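Local coordinates for protein Phthiocerol/phenolphthiocerol synthesis polyketide synthase type I PpsC (Mycobacterium tuberculosis, PDB 5NJI) that probably dehydrates beta-hydroxyacyl intermediates during phthiocerol and phenolphthiocerol assembly, through a polyketide synthase dehydratase domain that here holds a trans-dodec-2-enoyl-CoA, at residues 60-65 with 183-188; 66-71 with 102-107. The protein carries 1 engineered substitution. One frame throughout, in Å; residues are numbered along the deposited sequence.

Interaction 1: residues 60-65 with 183-188. Engineered in segment 60-65: Phe60 (natural residue His). With 8Z2 (~{S}-[2-[3-[[(2~{R})-4-[[[(2~{R},3~{S},4~{R},5~{R})-5-(6-aminopurin-9-yl)-4-oxidanyl-3-phosphonooxy-oxolan-2-yl]methoxy-oxidanyl-phosphoryl]oxy-oxidanyl-phosphoryl]oxy-3,3-dimethyl-2-oxidanyl-butanoyl]amino]propanoylamino]ethyl] (~{E})-dodec-2-enethioate), chain B.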
loop_
_atom_site.group_PDB
_atom_site.type_symbol
_atom_site.label_atom_id
_atom_site.label_comp_id
_atom_site.label_asym_id
_atom_site.label_seq_id
_atom_site.Cartn_x
_atom_site.Cartn_y
_atom_site.Cartn_z
ATOM N N PHE A 60 -1.701 -11.892 4.344
ATOM C CA PHE A 60 -1.200 -11.479 3.038
ATOM C C PHE A 60 -0.203 -12.522 2.547
ATOM O O PHE A 60 0.935 -12.569 3.018
ATOM C CB PHE A 60 -0.565 -10.099 3.082
ATOM C CG PHE A 60 -0.463 -9.482 1.724
ATOM C CD1 PHE A 60 -1.520 -8.758 1.203
ATOM C CD2 PHE A 60 0.644 -9.709 0.934
ATOM C CE1 PHE A 60 -1.440 -8.214 -0.050
ATOM C CE2 PHE A 60 0.729 -9.180 -0.329
ATOM C CZ PHE A 60 -0.328 -8.437 -0.827
ATOM N N VAL A 61 -0.641 -13.353 1.617
ATOM C CA VAL A 61 0.085 -14.546 1.210
ATOM C C VAL A 61 0.220 -14.566 -0.304
ATOM O O VAL A 61 -0.712 -14.213 -1.032
ATOM C CB VAL A 61 -0.636 -15.804 1.723
ATOM C CG1 VAL A 61 -0.032 -17.080 1.135
ATOM C CG2 VAL A 61 -0.615 -15.826 3.250
ATOM N N ILE A 62 1.399 -14.948 -0.780
ATOM C CA ILE A 62 1.657 -15.152 -2.200
ATOM C C ILE A 62 2.285 -16.529 -2.357
ATOM O O ILE A 62 3.319 -16.814 -1.743
ATOM C CB ILE A 62 2.571 -14.069 -2.792
ATOM C CG1 ILE A 62 1.918 -12.692 -2.658
ATOM C CG2 ILE A 62 2.878 -14.389 -4.262
ATOM C CD1 ILE A 62 2.682 -11.575 -3.302
ATOM N N ASP A 63 1.645 -17.399 -3.131
ATOM C CA ASP A 63 2.183 -18.745 -3.356
ATOM C C ASP A 63 2.495 -19.431 -2.024
ATOM O O ASP A 63 3.573 -20.006 -1.828
ATOM C CB ASP A 63 3.434 -18.695 -4.242
ATOM C CG ASP A 63 3.133 -18.289 -5.675
ATOM O OD1 ASP A 63 1.960 -18.367 -6.093
ATOM O OD2 ASP A 63 4.087 -17.906 -6.392
ATOM N N ASP A 64 1.530 -19.345 -1.101
ATOM C CA ASP A 64 1.556 -19.962 0.228
ATOM C C ASP A 64 2.489 -19.283 1.227
ATOM O O ASP A 64 2.456 -19.626 2.414
ATOM C CB ASP A 64 1.942 -21.445 0.145
ATOM C CG ASP A 64 0.878 -22.288 -0.521
ATOM O OD1 ASP A 64 -0.323 -22.004 -0.311
ATOM O OD2 ASP A 64 1.249 -23.234 -1.249
ATOM N N LEU A 65 3.296 -18.321 0.796
ATOM C CA LEU A 65 4.243 -17.658 1.695
ATOM C C LEU A 65 3.710 -16.304 2.145
ATOM O O LEU A 65 3.180 -15.538 1.334
ATOM C CB LEU A 65 5.609 -17.452 1.029
ATOM C CG LEU A 65 6.295 -18.681 0.446
ATOM C CD1 LEU A 65 7.662 -18.272 -0.073
ATOM C CD2 LEU A 65 6.409 -19.778 1.473
ATOM N N ALA A 183 -4.277 -16.694 -9.331
ATOM C CA ALA A 183 -2.995 -16.120 -9.709
ATOM C C ALA A 183 -1.934 -16.240 -8.614
ATOM O O ALA A 183 -0.816 -15.746 -8.807
ATOM C CB ALA A 183 -3.174 -14.650 -10.080
ATOM N N GLY A 184 -2.248 -16.858 -7.477
ATOM C CA GLY A 184 -1.295 -17.015 -6.384
ATOM C C GLY A 184 -1.348 -15.931 -5.322
ATOM O O GLY A 184 -0.536 -15.951 -4.392
ATOM N N GLN A 185 -2.270 -14.996 -5.443
ATOM C CA GLN A 185 -2.437 -13.864 -4.534
ATOM C C GLN A 185 -3.551 -14.254 -3.572
ATOM O O GLN A 185 -4.727 -14.257 -3.947
ATOM C CB GLN A 185 -2.802 -12.629 -5.343
ATOM C CG GLN A 185 -2.890 -11.350 -4.590
ATOM C CD GLN A 185 -1.748 -10.464 -4.953
ATOM O OE1 GLN A 185 -0.873 -10.223 -4.132
ATOM N NE2 GLN A 185 -1.715 -10.005 -6.209
ATOM N N GLN A 186 -3.191 -14.579 -2.337
ATOM C CA GLN A 186 -4.097 -15.210 -1.382
ATOM C C GLN A 186 -4.365 -14.252 -0.213
ATOM O O GLN A 186 -3.710 -14.301 0.831
ATOM C CB GLN A 186 -3.507 -16.538 -0.899
ATOM C CG GLN A 186 -3.233 -17.546 -2.029
ATOM C CD GLN A 186 -2.124 -18.532 -1.679
ATOM O OE1 GLN A 186 -1.005 -18.416 -2.169
ATOM N NE2 GLN A 186 -2.435 -19.504 -0.829
ATOM N N HIS A 187 -5.351 -13.390 -0.388
ATOM C CA HIS A 187 -5.755 -12.469 0.665
ATOM C C HIS A 187 -6.604 -13.196 1.700
ATOM O O HIS A 187 -7.673 -13.724 1.369
ATOM C CB HIS A 187 -6.575 -11.314 0.093
ATOM C CG HIS A 187 -5.816 -10.372 -0.793
ATOM N ND1 HIS A 187 -5.877 -10.428 -2.168
ATOM C CD2 HIS A 187 -5.032 -9.308 -0.497
ATOM C CE1 HIS A 187 -5.149 -9.454 -2.681
ATOM N NE2 HIS A 187 -4.635 -8.751 -1.687
ATOM N N GLY A 188 -6.168 -13.182 2.955
ATOM C CA GLY A 188 -6.974 -13.703 4.030
ATOM C C GLY A 188 -8.032 -12.711 4.479
ATOM O O GLY A 188 -8.191 -11.625 3.920
HETATM C C2 8Z2 B . 17.236 1.037 -8.255
HETATM C C4 8Z2 B . 17.210 -1.163 -9.059
HETATM C C5 8Z2 B . 18.447 -1.320 -8.650
HETATM C C6 8Z2 B . 19.098 -0.340 -8.075
HETATM C C8 8Z2 B . 17.875 -3.151 -9.539
HETATM C C10 8Z2 B . -4.295 -7.170 -10.497
HETATM C C11 8Z2 B . -4.464 -6.711 -11.889
HETATM C C12 8Z2 B . -4.154 -7.805 -12.837
HETATM N N9 8Z2 B . 16.834 -2.323 -9.557
HETATM N N7 8Z2 B . 18.832 -2.540 -8.923
HETATM N N3 8Z2 B . 16.577 0.010 -8.874
HETATM N N1 8Z2 B . 18.531 0.848 -7.866
HETATM N N6 8Z2 B . 20.324 -0.642 -7.725
HETATM C "C1'" 8Z2 B . 15.330 -2.039 -10.032
HETATM C "C2'" 8Z2 B . 15.616 -1.392 -11.334
HETATM O "O2'" 8Z2 B . 14.730 -0.289 -11.195
HETATM C "C3'" 8Z2 B . 15.264 -2.567 -12.385
HETATM O "O3'" 8Z2 B . 15.945 -2.283 -13.642
HETATM C "C4'" 8Z2 B . 13.662 -2.627 -11.913
HETATM O "O4'" 8Z2 B . 13.936 -2.732 -10.439
HETATM C "C5'" 8Z2 B . 12.646 -3.710 -12.239
HETATM O "O5'" 8Z2 B . 12.938 -4.975 -11.779
HETATM P P1 8Z2 B . 14.147 -5.775 -12.069
HETATM O O11 8Z2 B . 14.970 -5.304 -10.961
HETATM O O12 8Z2 B . 14.947 -5.411 -13.267
HETATM O O6 8Z2 B . 13.888 -7.461 -12.012
HETATM P P2 8Z2 B . 14.423 -8.321 -10.756
HETATM O O21 8Z2 B . 15.486 -7.546 -9.869
HETATM O O22 8Z2 B . 14.959 -9.621 -10.782
HETATM O O7 8Z2 B . 12.944 -8.391 -10.064
HETATM C CPA 8Z2 B . 11.663 -8.053 -10.624
HETATM C CPB 8Z2 B . 10.671 -8.339 -9.465
HETATM C CP8 8Z2 B . 11.144 -7.503 -8.262
HETATM C CP7 8Z2 B . 9.265 -7.973 -9.815
HETATM C CP9 8Z2 B . 10.736 -9.825 -9.131
HETATM O OP3 8Z2 B . 11.100 -6.195 -8.675
HETATM C CP6 8Z2 B . 10.295 -7.676 -6.976
HETATM O OP2 8Z2 B . 10.230 -8.743 -6.481
HETATM N NP2 8Z2 B . 9.836 -6.582 -6.386
HETATM C CP5 8Z2 B . 9.088 -6.527 -5.150
HETATM C CP4 8Z2 B . 7.601 -6.544 -5.451
HETATM C CP3 8Z2 B . 6.840 -6.498 -4.106
HETATM O OP1 8Z2 B . 7.362 -6.875 -3.114
HETATM N NP1 8Z2 B . 5.607 -6.052 -4.112
HETATM C CP2 8Z2 B . 4.829 -5.925 -2.918
HETATM C CP1 8Z2 B . 4.308 -7.237 -2.451
HETATM S S 8Z2 B . 3.084 -7.912 -3.617
HETATM P P3 8Z2 B . 17.701 -2.240 -13.518
HETATM O O31 8Z2 B . 17.995 -3.578 -12.530
HETATM O O32 8Z2 B . 18.288 -1.222 -12.748
HETATM O O33 8Z2 B . 18.535 -2.395 -14.714
HETATM C CA1 8Z2 B . 1.868 -7.017 -3.350
HETATM C CA2 8Z2 B . 0.650 -7.350 -4.127
HETATM O OA1 8Z2 B . 1.768 -6.100 -2.598
HETATM C CA3 8Z2 B . -0.535 -6.486 -3.946
HETATM C CA4 8Z2 B . -1.725 -6.797 -4.758
HETATM C CA5 8Z2 B . -2.784 -5.726 -4.697
HETATM C CA6 8Z2 B . -3.948 -6.088 -5.606
HETATM C CA7 8Z2 B . -3.610 -5.820 -7.090
HETATM C CA8 8Z2 B . -4.515 -6.573 -8.044
HETATM C CA9 8Z2 B . -4.458 -6.073 -9.514
#

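Interaction 2: residues 66-71 with 102-107. With 8Z2 (~{S}-[2-[3-[[(2~{R})-4-[[[(2~{R},3~{S},4~{R},5~{R})-5-(6-aminopurin-9-yl)-4-oxidanyl-3-phosphonooxy-oxolan-2-yl]methoxy-oxidanyl-phosphoryl]oxy-oxidanyl-phosphoryl]oxy-3,3-dimethyl-2-oxidanyl-butanoyl]amino]propanoylamino]ethyl] (~{E})-dodec-2-enethioate), chain B.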
loop_
_atom_site.group_PDB
_atom_site.type_symbol
_atom_site.label_atom_id
_atom_site.label_comp_id
_atom_site.label_asym_id
_atom_site.label_seq_id
_atom_site.Cartn_x
_atom_site.Cartn_y
_atom_site.Cartn_z
ATOM N N VAL A 66 3.893 -16.006 3.432
ATOM C CA VAL A 66 3.550 -14.691 3.974
ATOM C C VAL A 66 4.548 -13.675 3.443
ATOM O O VAL A 66 5.757 -13.819 3.625
ATOM C CB VAL A 66 3.562 -14.708 5.507
ATOM C CG1 VAL A 66 3.284 -13.306 6.082
ATOM C CG2 VAL A 66 2.545 -15.717 6.050
ATOM N N VAL A 67 4.045 -12.639 2.784
ATOM C CA VAL A 67 4.870 -11.645 2.127
ATOM C C VAL A 67 4.395 -10.286 2.611
ATOM O O VAL A 67 3.201 -10.076 2.822
ATOM C CB VAL A 67 4.747 -11.766 0.596
ATOM C CG1 VAL A 67 5.301 -10.541 -0.116
ATOM C CG2 VAL A 67 5.459 -13.018 0.134
ATOM N N LEU A 68 5.317 -9.363 2.781
ATOM C CA LEU A 68 4.915 -8.059 3.257
ATOM C C LEU A 68 4.270 -7.280 2.115
ATOM O O LEU A 68 4.871 -7.165 1.039
ATOM C CB LEU A 68 6.105 -7.272 3.801
ATOM C CG LEU A 68 5.725 -6.044 4.628
ATOM C CD1 LEU A 68 5.138 -6.477 5.973
ATOM C CD2 LEU A 68 6.918 -5.148 4.837
ATOM N N PRO A 69 3.062 -6.750 2.287
ATOM C CA PRO A 69 2.412 -6.086 1.153
ATOM C C PRO A 69 3.070 -4.756 0.818
ATOM O O PRO A 69 3.628 -4.070 1.678
ATOM C CB PRO A 69 0.971 -5.898 1.630
ATOM C CG PRO A 69 1.051 -5.856 3.088
ATOM C CD PRO A 69 2.184 -6.783 3.472
ATOM N N GLY A 70 2.978 -4.393 -0.466
ATOM C CA GLY A 70 3.552 -3.136 -0.919
ATOM C C GLY A 70 3.094 -1.959 -0.091
ATOM O O GLY A 70 3.872 -1.049 0.212
ATOM N N ALA A 71 1.795 -1.926 0.245
ATOM C CA ALA A 71 1.264 -0.817 1.018
ATOM C C ALA A 71 1.950 -0.655 2.364
ATOM O O ALA A 71 1.980 0.457 2.914
ATOM C CB ALA A 71 -0.243 -1.039 1.199
ATOM N N GLN A 102 12.542 -6.021 -3.868
ATOM C CA GLN A 102 12.595 -7.433 -3.558
ATOM C C GLN A 102 11.533 -7.839 -2.565
ATOM O O GLN A 102 11.351 -7.214 -1.616
ATOM C CB GLN A 102 14.004 -7.829 -3.044
ATOM C CG GLN A 102 14.118 -9.318 -2.756
ATOM C CD GLN A 102 15.549 -9.808 -2.468
ATOM O OE1 GLN A 102 16.474 -9.204 -2.927
ATOM N NE2 GLN A 102 15.707 -10.903 -1.764
ATOM N N MET A 103 10.846 -8.884 -2.876
ATOM C CA MET A 103 9.778 -9.338 -2.006
ATOM C C MET A 103 10.351 -9.753 -0.663
ATOM O O MET A 103 11.449 -10.320 -0.588
ATOM C CB MET A 103 9.037 -10.519 -2.625
ATOM C CG MET A 103 7.793 -10.166 -3.360
ATOM S SD MET A 103 6.860 -11.651 -3.774
ATOM C CE MET A 103 6.008 -11.027 -5.220
ATOM N N LEU A 104 9.599 -9.488 0.396
ATOM C CA LEU A 104 9.997 -9.855 1.750
ATOM C C LEU A 104 9.118 -10.993 2.260
ATOM O O LEU A 104 7.908 -10.822 2.451
ATOM C CB LEU A 104 9.913 -8.659 2.699
ATOM C CG LEU A 104 10.207 -8.962 4.180
ATOM C CD1 LEU A 104 11.474 -9.782 4.359
ATOM C CD2 LEU A 104 10.299 -7.665 4.941
ATOM N N HIS A 105 9.740 -12.142 2.509
ATOM C CA HIS A 105 9.092 -13.297 3.120
ATOM C C HIS A 105 9.152 -13.114 4.628
ATOM O O HIS A 105 10.244 -13.036 5.214
ATOM C CB HIS A 105 9.809 -14.564 2.642
ATOM C CG HIS A 105 9.366 -15.852 3.275
ATOM N ND1 HIS A 105 8.073 -16.133 3.656
ATOM C CD2 HIS A 105 10.078 -16.975 3.529
ATOM C CE1 HIS A 105 8.017 -17.359 4.148
ATOM N NE2 HIS A 105 9.222 -17.891 4.080
ATOM N N VAL A 106 7.985 -12.971 5.250
ATOM C CA VAL A 106 7.909 -12.695 6.676
ATOM C C VAL A 106 8.003 -14.021 7.419
ATOM O O VAL A 106 7.051 -14.809 7.443
ATOM C CB VAL A 106 6.627 -11.949 7.043
ATOM C CG1 VAL A 106 6.579 -11.690 8.523
ATOM C CG2 VAL A 106 6.569 -10.629 6.276
ATOM N N THR A 107 9.143 -14.247 8.046
ATOM C CA THR A 107 9.424 -15.438 8.824
ATOM C C THR A 107 9.693 -15.054 10.269
ATOM O O THR A 107 10.085 -13.919 10.548
ATOM C CB THR A 107 10.650 -16.161 8.257
ATOM O OG1 THR A 107 11.772 -15.283 8.292
ATOM C CG2 THR A 107 10.417 -16.611 6.818
HETATM C C2 8Z2 B . 17.236 1.037 -8.255
HETATM C C4 8Z2 B . 17.210 -1.163 -9.059
HETATM C C5 8Z2 B . 18.447 -1.320 -8.650
HETATM C C6 8Z2 B . 19.098 -0.340 -8.075
HETATM C C8 8Z2 B . 17.875 -3.151 -9.539
HETATM C C10 8Z2 B . -4.295 -7.170 -10.497
HETATM C C11 8Z2 B . -4.464 -6.711 -11.889
HETATM C C12 8Z2 B . -4.154 -7.805 -12.837
HETATM N N9 8Z2 B . 16.834 -2.323 -9.557
HETATM N N7 8Z2 B . 18.832 -2.540 -8.923
HETATM N N3 8Z2 B . 16.577 0.010 -8.874
HETATM N N1 8Z2 B . 18.531 0.848 -7.866
HETATM N N6 8Z2 B . 20.324 -0.642 -7.725
HETATM C "C1'" 8Z2 B . 15.330 -2.039 -10.032
HETATM C "C2'" 8Z2 B . 15.616 -1.392 -11.334
HETATM O "O2'" 8Z2 B . 14.730 -0.289 -11.195
HETATM C "C3'" 8Z2 B . 15.264 -2.567 -12.385
HETATM O "O3'" 8Z2 B . 15.945 -2.283 -13.642
HETATM C "C4'" 8Z2 B . 13.662 -2.627 -11.913
HETATM O "O4'" 8Z2 B . 13.936 -2.732 -10.439
HETATM C "C5'" 8Z2 B . 12.646 -3.710 -12.239
HETATM O "O5'" 8Z2 B . 12.938 -4.975 -11.779
HETATM P P1 8Z2 B . 14.147 -5.775 -12.069
HETATM O O11 8Z2 B . 14.970 -5.304 -10.961
HETATM O O12 8Z2 B . 14.947 -5.411 -13.267
HETATM O O6 8Z2 B . 13.888 -7.461 -12.012
HETATM P P2 8Z2 B . 14.423 -8.321 -10.756
HETATM O O21 8Z2 B . 15.486 -7.546 -9.869
HETATM O O22 8Z2 B . 14.959 -9.621 -10.782
HETATM O O7 8Z2 B . 12.944 -8.391 -10.064
HETATM C CPA 8Z2 B . 11.663 -8.053 -10.624
HETATM C CPB 8Z2 B . 10.671 -8.339 -9.465
HETATM C CP8 8Z2 B . 11.144 -7.503 -8.262
HETATM C CP7 8Z2 B . 9.265 -7.973 -9.815
HETATM C CP9 8Z2 B . 10.736 -9.825 -9.131
HETATM O OP3 8Z2 B . 11.100 -6.195 -8.675
HETATM C CP6 8Z2 B . 10.295 -7.676 -6.976
HETATM O OP2 8Z2 B . 10.230 -8.743 -6.481
HETATM N NP2 8Z2 B . 9.836 -6.582 -6.386
HETATM C CP5 8Z2 B . 9.088 -6.527 -5.150
HETATM C CP4 8Z2 B . 7.601 -6.544 -5.451
HETATM C CP3 8Z2 B . 6.840 -6.498 -4.106
HETATM O OP1 8Z2 B . 7.362 -6.875 -3.114
HETATM N NP1 8Z2 B . 5.607 -6.052 -4.112
HETATM C CP2 8Z2 B . 4.829 -5.925 -2.918
HETATM C CP1 8Z2 B . 4.308 -7.237 -2.451
HETATM S S 8Z2 B . 3.084 -7.912 -3.617
HETATM P P3 8Z2 B . 17.701 -2.240 -13.518
HETATM O O31 8Z2 B . 17.995 -3.578 -12.530
HETATM O O32 8Z2 B . 18.288 -1.222 -12.748
HETATM O O33 8Z2 B . 18.535 -2.395 -14.714
HETATM C CA1 8Z2 B . 1.868 -7.017 -3.350
HETATM C CA2 8Z2 B . 0.650 -7.350 -4.127
HETATM O OA1 8Z2 B . 1.768 -6.100 -2.598
HETATM C CA3 8Z2 B . -0.535 -6.486 -3.946
HETATM C CA4 8Z2 B . -1.725 -6.797 -4.758
HETATM C CA5 8Z2 B . -2.784 -5.726 -4.697
HETATM C CA6 8Z2 B . -3.948 -6.088 -5.606
HETATM C CA7 8Z2 B . -3.610 -5.820 -7.090
HETATM C CA8 8Z2 B . -4.515 -6.573 -8.044
HETATM C CA9 8Z2 B . -4.458 -6.073 -9.514
HETATM O O HOH W 1 7.409 -7.552 -0.141
#

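Interaction 1: residues 60-65 with 183-188
Val61 and Gln186 form the hydrogen-bonded pair at the middle of a short antiparallel pairing between strands 60-62 and 185-187. The bond from Gln186 N to Val61 O is 2.8 Å long and nearly straight, whereas the return bond from Val61 N to Gln186 O is weak. Beyond the strand, Asp63 N donates to Gly184 O at 2.9 Å, and the same carbonyl oxygen receives a CA-H...O contact from Ile62. Gly184 ends helix 173-182 with a Schellman motif, turning the chain directly into the strand.

The Gln186 side chain reaches the type I' turn from Ile62 to Leu65. Extended beyond CG, it runs across Val61, with OE1 3.7 Å from Val61 CG1. At the turn OE1 accepts from Asp64 N at 2.9 Å, and NE2 makes a weak bond to Asp64 OD1. The amide and carboxylate planes stand 76° apart. The backbone bond is the firmer, the side-chain bond adding only a second tie.

Phe60, Ile62, Gln185 and His187 share the other face of the pairing, turned to the ligand. Phe60 is engineered in place of the natural histidine. Its CG lies anti to the backbone N (chi1 -161°), and the ring meets that of His187 obliquely, planes at 81°, with Phe60 CE1 3.6 Å from His187 NE2. Ligand atom CA2 sits in plane at the edge of the Phe60 ring. Gln185 bends at chi2, bringing OE1 to 3.3 Å from ligand CA2; this buried oxygen has no hydrogen-bonding partner in the model. Ile62 CD1 packs on the thioester sulfur at 3.7 Å. His187 NE2 also bonds weakly to Asp230. Phe60, Ile62 and Gln185 thus wall the acyl-thioester pocket, with His187 beside Phe60; naturally histidine, position 60 with Pro69 is consistent with the HxxxGxxxxP signature of polyketide synthase dehydratases, Asp64 taking the glycine position.

Interaction 2: residues 66-71 with 102-107
The pantetheine end of the acyl-CoA site is bordered by the segment leading into helix 70-84 and the loop 102-107, joined through a single backbone bridge between Val67 and His105. Val66 O takes two hydrogen bonds, from Val106 N at 2.9 Å and from the side-chain ND1 of His105 at 3.3 Å. The donors approach from opposite faces of the carbonyl plane, and the oxygen lies almost in the plane of the imidazole ring, which favours this rotation of the ring. With His105 CG anti to the main-chain nitrogen (chi1 174°), the ring is carried to where ND1 can face Val66 O, and Thr107 CG2 lies over the rim of one face. On the other side of the bridge, Leu68 N donates to Leu104 O in the carbonyl plane, and Val67 CA-H points to the same oxygen.

Apolar groups fill in around these bonds. Val66 CG1 meets Val106 CB at 3.7 Å, while the CB of Leu68 touches both Leu104 CB and Val106 CG2. Val67 CG1 packs against the extended Met103 chain, whose CG lies 3.3 Å from ligand OP1.

A water ties the two segments to the ligand: it donates to Leu68 O and to ligand OP1, and accepts from Leu104 N at 3.0 Å. Farther along, Gly70 N donates to the thioester oxygen OA1 at 3.0 Å with an N-H...O angle of 172°, a bond that probably polarises the thioester carbonyl. This backbone recognition is as in the double-hotdog fold of polyketide synthase dehydratases, where the central helix starts at the thioester.

Overall arrangement
Interactions 1 and 2 lie about 11 Å apart, centre to centre, and meet neighbouring parts of one ligand: the strand pairing touches the sulfur and enoyl carbons, while residues 66-71 and 102-107 reach a pantetheine amide. The thioester oxygen OA1 belongs to both, touched by Phe60 CZ at 3.6 Å from interaction 1 and hydrogen-bonded by Gly70 N from interaction 2. Along the chain, interaction 2 is nested inside the loop closed by interaction 1. A probable hydrogen bond from Val67 N to Phe60 O, 3.1 Å, joins them directly. Packing continues the join, with the engineered Phe60 placing CE1 3.7 Å from Pro69 CB, and Ile62 CD1 lying 3.9 Å from Met103 CE. The two contacts together line one side of the thioester.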